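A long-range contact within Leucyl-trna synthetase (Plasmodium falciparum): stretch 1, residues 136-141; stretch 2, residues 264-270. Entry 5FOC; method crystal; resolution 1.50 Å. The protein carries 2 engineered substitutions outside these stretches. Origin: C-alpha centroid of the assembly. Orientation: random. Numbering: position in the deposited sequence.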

ATOM      1  N   GLN A 136     -11.638   2.391  -1.007  1.00 19.57           N
ATOM      2  CA  GLN A 136     -10.504   1.742  -1.627  1.00 19.14           C
ATOM      3  C   GLN A 136     -10.978   0.481  -2.391  1.00 18.66           C
ATOM      4  O   GLN A 136     -11.659  -0.333  -1.766  1.00 19.93           O
ATOM      5  N   ASN A 137     -10.648   0.408  -3.655  1.00 18.71           N
ATOM      6  CA  ASN A 137     -11.018  -0.802  -4.487  1.00 18.51           C
ATOM      7  C   ASN A 137      -9.859  -1.656  -4.935  1.00 19.89           C
ATOM      8  O   ASN A 137     -10.033  -2.841  -5.302  1.00 22.36           O
ATOM      9  N   TYR A 138      -8.635  -1.130  -4.916  1.00 19.43           N
ATOM     10  CA  TYR A 138      -7.432  -1.809  -5.271  1.00 19.33           C
ATOM     11  C   TYR A 138      -6.273  -1.272  -4.433  1.00 16.19           C
ATOM     12  O   TYR A 138      -6.486  -0.334  -3.621  1.00 19.81           O
ATOM     13  N   THR A 139      -5.140  -1.923  -4.566  1.00 16.96           N
ATOM     14  CA  THR A 139      -3.885  -1.463  -3.975  1.00 18.30           C
ATOM     15  C   THR A 139      -2.881  -1.337  -5.102  1.00 19.74           C
ATOM     16  O   THR A 139      -2.654  -2.238  -5.863  1.00 19.92           O
ATOM     17  N   PHE A 140      -2.250  -0.175  -5.239  1.00 19.46           N
ATOM     18  CA  PHE A 140      -1.274   0.011  -6.282  1.00 18.86           C
ATOM     19  C   PHE A 140       0.173  -0.102  -5.786  1.00 18.27           C
ATOM     20  O   PHE A 140       0.498   0.319  -4.645  1.00 20.50           O
ATOM     21  N   ILE A 141       0.990  -0.696  -6.646  1.00 17.64           N
ATOM     22  CA  ILE A 141       2.419  -0.910  -6.413  1.00 20.08           C
ATOM     23  C   ILE A 141       3.180  -0.635  -7.688  1.00 18.71           C
ATOM     24  O   ILE A 141       2.622  -0.707  -8.779  1.00 20.95           O
ATOM     25  N   ASP A 264      -5.974  10.358 -10.629  1.00 20.61           N
ATOM     26  CA  ASP A 264      -4.862   9.523 -11.048  1.00 21.00           C
ATOM     27  C   ASP A 264      -5.243   8.047 -10.880  1.00 20.16           C
ATOM     28  O   ASP A 264      -4.989   7.241 -11.794  1.00 23.69           O
ATOM     29  N   ASP A 265      -5.919   7.739  -9.773  1.00 21.03           N
ATOM     30  CA  ASP A 265      -6.360   6.340  -9.497  1.00 19.91           C
ATOM     31  C   ASP A 265      -7.340   5.934 -10.555  1.00 20.40           C
ATOM     32  O   ASP A 265      -7.220   4.851 -11.140  1.00 23.04           O
ATOM     33  N   TYR A 266      -8.307   6.799 -10.825  1.00 20.65           N
ATOM     34  CA  TYR A 266      -9.277   6.555 -11.887  1.00 20.48           C
ATOM     35  C   TYR A 266      -8.591   6.270 -13.219  1.00 19.81           C
ATOM     36  O   TYR A 266      -8.946   5.318 -13.959  1.00 23.84           O
ATOM     37  N   ALA A 267      -7.633   7.144 -13.563  1.00 23.21           N
ATOM     38  CA  ALA A 267      -6.908   7.048 -14.822  1.00 21.26           C
ATOM     39  C   ALA A 267      -6.201   5.712 -14.982  1.00 21.41           C
ATOM     40  O   ALA A 267      -6.247   5.103 -16.057  1.00 24.32           O
ATOM     41  N   CYS A 268      -5.550   5.274 -13.924  1.00 21.07           N
ATOM     42  CA  CYS A 268      -4.733   4.060 -13.962  1.00 19.61           C
ATOM     43  C   CYS A 268      -5.649   2.818 -14.099  1.00 20.37           C
ATOM     44  O   CYS A 268      -5.388   1.912 -14.922  1.00 24.55           O
ATOM     45  N   LEU A 269      -6.702   2.811 -13.293  1.00 20.80           N
ATOM     46  CA  LEU A 269      -7.672   1.721 -13.365  1.00 21.57           C
ATOM     47  C   LEU A 269      -8.323   1.664 -14.755  1.00 22.64           C
ATOM     48  O   LEU A 269      -8.455   0.566 -15.335  1.00 23.80           O
ATOM     49  N   GLU A 270      -8.686   2.807 -15.314  1.00 24.48           N
ATOM     50  CA  GLU A 270      -9.239   2.895 -16.661  1.00 25.42           C
ATOM     51  C   GLU A 270      -8.273   2.370 -17.741  1.00 21.60           C
ATOM     52  O   GLU A 270      -8.705   1.694 -18.645  1.00 29.43           O
TER

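Strand 138-141 and helix 264-270 cross almost at right angles, 88° between their N-to-C directions, with their axes 11.0 Å apart at closest approach. The nearest CA pairs, Tyr 138 CA to Leu 269 CA at 8.8 Å and Phe 140 CA to Asp 265 CA at 8.7 Å, leave the gap to be filled by side chains. No hydrogen bond links the two stretches, so the 258 Å² buried between them rests on packing.

The apolar contacts follow the alternation of the strand. CA-to-CB points toward the helix at Tyr 138 and Phe 140, whereas the side chains of Thr 139 and Ile 141, between and beyond them, are out of reach of it. Phe 140 contributes most, with 90 Å² covered; its m rotamer (chi1 -68°, chi2 -60°) carries the ring to the helix, where CZ lies 4.4 Å from the backbone N of Leu 269, near the ring plane. Leu 269 follows with 66 Å². With chi1 t and chi2 p, it reaches both Tyr 138 and the preceding loop: its CD1 lies 3.7 Å from Tyr 138 CE2, an oblique approach to that ring, and its CD2 lies 3.5 Å from Asn 137 ND2. Tyr 138 is also in the m rotamer (chi1 -64°).

One sulfur-aromatic contact joins this set. Cys 268, chi1 t and directed toward the strand, brings SG to 3.5 Å from Phe 140 CE1. The sulfur is 4.2 Å from the ring centroid and 41° off the ring normal, so its approach is oblique.

Polar groups border the apolar contacts without bonding across them. Asp 265 sets off sideways, but its m rotamer (chi1 -68°) leaves OD1 3.7 Å from Phe 140 CE2. This carboxylate oxygen lies near the ring plane, at the edge, where the ring C-H groups carry slight positive charge. Asp 265 OD2 is hydrogen-bonded elsewhere in the structure, as are OD1 and ND2 of Asn 137; the latter residue, in the p rotamer, therefore meets Leu 269 with its amide already satisfied.

Within the first stretch, Gln 136 (chi1 and chi2 both t) donates from NE2 to Tyr 138 O at 2.8 Å, with an N-H...acceptor angle of 159°. Its side chain comes no closer to the helix than 7.4 Å, from CG to Asp 265 OD2, so this bond ties the loop to the strand rather than to the opposing stretch. On the helix, Tyr 266 points away, and neither it nor Ala 267 or Glu 270 loses surface to the strand segment.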

ATOM      1  CB  GLN A 136      -9.453   1.341  -0.601  1.00 20.94           C
ATOM      2  CG  GLN A 136      -8.184   0.853  -1.244  1.00 20.36           C
ATOM      3  CD  GLN A 136      -7.094   0.448  -0.298  1.00 19.33           C
ATOM      4  OE1 GLN A 136      -7.178   0.701   0.898  1.00 20.46           O
ATOM      5  NE2 GLN A 136      -6.094  -0.275  -0.809  1.00 19.53           N
ATOM      6  CB  ASN A 137     -12.000  -0.429  -5.607  1.00 20.35           C
ATOM      7  CG  ASN A 137     -11.522   0.645  -6.547  1.00 19.90           C
ATOM      8  OD1 ASN A 137     -10.696   1.516  -6.147  1.00 22.18           O
ATOM      9  ND2 ASN A 137     -12.066   0.689  -7.749  1.00 21.05           N
ATOM     10  CB  TYR A 138      -7.099  -1.682  -6.771  1.00 18.91           C
ATOM     11  CG  TYR A 138      -8.128  -2.343  -7.616  1.00 17.97           C
ATOM     12  CD1 TYR A 138      -8.033  -3.699  -7.813  1.00 19.93           C
ATOM     13  CD2 TYR A 138      -9.206  -1.668  -8.143  1.00 19.25           C
ATOM     14  CE1 TYR A 138      -8.989  -4.352  -8.567  1.00 19.37           C
ATOM     15  CE2 TYR A 138     -10.160  -2.304  -8.933  1.00 18.82           C
ATOM     16  CZ  TYR A 138     -10.054  -3.688  -9.096  1.00 21.11           C
ATOM     17  OH  TYR A 138     -11.065  -4.335  -9.850  1.00 23.10           O
ATOM     18  CB  THR A 139      -3.401  -2.486  -2.908  1.00 19.33           C
ATOM     19  OG1 THR A 139      -4.339  -2.524  -1.833  1.00 18.95           O
ATOM     20  CG2 THR A 139      -1.985  -2.162  -2.438  1.00 18.66           C
ATOM     21  CB  PHE A 140      -1.361   1.392  -6.938  1.00 19.20           C
ATOM     22  CG  PHE A 140      -2.584   1.669  -7.746  1.00 19.61           C
ATOM     23  CD1 PHE A 140      -2.925   0.883  -8.860  1.00 19.96           C
ATOM     24  CD2 PHE A 140      -3.341   2.819  -7.488  1.00 19.65           C
ATOM     25  CE1 PHE A 140      -4.032   1.240  -9.659  1.00 20.44           C
ATOM     26  CE2 PHE A 140      -4.415   3.164  -8.269  1.00 19.98           C
ATOM     27  CZ  PHE A 140      -4.783   2.355  -9.350  1.00 21.31           C
ATOM     28  CB  ILE A 141       2.676  -2.342  -5.886  1.00 20.77           C
ATOM     29  CG1 ILE A 141       3.999  -2.475  -5.185  1.00 22.73           C
ATOM     30  CG2 ILE A 141       2.564  -3.373  -6.994  1.00 23.53           C
ATOM     31  CD1 ILE A 141       4.162  -3.747  -4.360  1.00 25.24           C
ATOM     32  CB  ASP A 264      -3.519   9.819 -10.365  1.00 26.38           C
ATOM     33  CG  ASP A 264      -3.591   9.905  -8.892  1.00 27.09           C
ATOM     34  OD1 ASP A 264      -4.654  10.229  -8.309  1.00 34.63           O
ATOM     35  OD2 ASP A 264      -2.530   9.683  -8.285  1.00 36.92           O
ATOM     36  CB  ASP A 265      -7.024   6.246  -8.121  1.00 21.77           C
ATOM     37  CG  ASP A 265      -6.033   6.478  -6.966  1.00 20.44           C
ATOM     38  OD1 ASP A 265      -4.808   6.686  -7.270  1.00 25.02           O
ATOM     39  OD2 ASP A 265      -6.437   6.482  -5.790  1.00 21.18           O
ATOM     40  CB  TYR A 266     -10.229   7.742 -12.050  1.00 21.97           C
ATOM     41  CG  TYR A 266     -11.323   7.430 -13.016  1.00 21.86           C
ATOM     42  CD1 TYR A 266     -12.474   6.798 -12.572  1.00 21.30           C
ATOM     43  CD2 TYR A 266     -11.191   7.674 -14.378  1.00 26.67           C
ATOM     44  CE1 TYR A 266     -13.485   6.426 -13.477  1.00 26.86           C
ATOM     45  CE2 TYR A 266     -12.190   7.303 -15.286  1.00 30.60           C
ATOM     46  CZ  TYR A 266     -13.343   6.685 -14.826  1.00 27.92           C
ATOM     47  OH  TYR A 266     -14.347   6.316 -15.694  1.00 31.61           O
ATOM     48  CB  ALA A 267      -5.887   8.166 -14.933  1.00 22.03           C
ATOM     49  CB  CYS A 268      -3.869   3.954 -12.724  1.00 23.25           C
ATOM     50  SG  CYS A 268      -2.817   2.515 -12.661  1.00 24.37           S
ATOM     51  CB  LEU A 269      -8.692   1.821 -12.218  1.00 20.13           C
ATOM     52  CG  LEU A 269      -9.780   0.723 -12.186  1.00 20.08           C
ATOM     53  CD1 LEU A 269      -9.189  -0.702 -12.180  1.00 23.06           C
ATOM     54  CD2 LEU A 269     -10.701   0.980 -10.984  1.00 24.48           C
ATOM     55  CB  GLU A 270      -9.702   4.327 -16.950  1.00 30.74           C
ATOM     56  CG  GLU A 270     -10.223   4.600 -18.352  1.00 36.54           C
ATOM     57  CD  GLU A 270     -11.611   4.060 -18.652  1.00 43.46           C
ATOM     58  OE1 GLU A 270     -12.216   3.351 -17.814  1.00 45.25           O
ATOM     59  OE2 GLU A 270     -12.100   4.357 -19.769  1.00 56.41           O
TER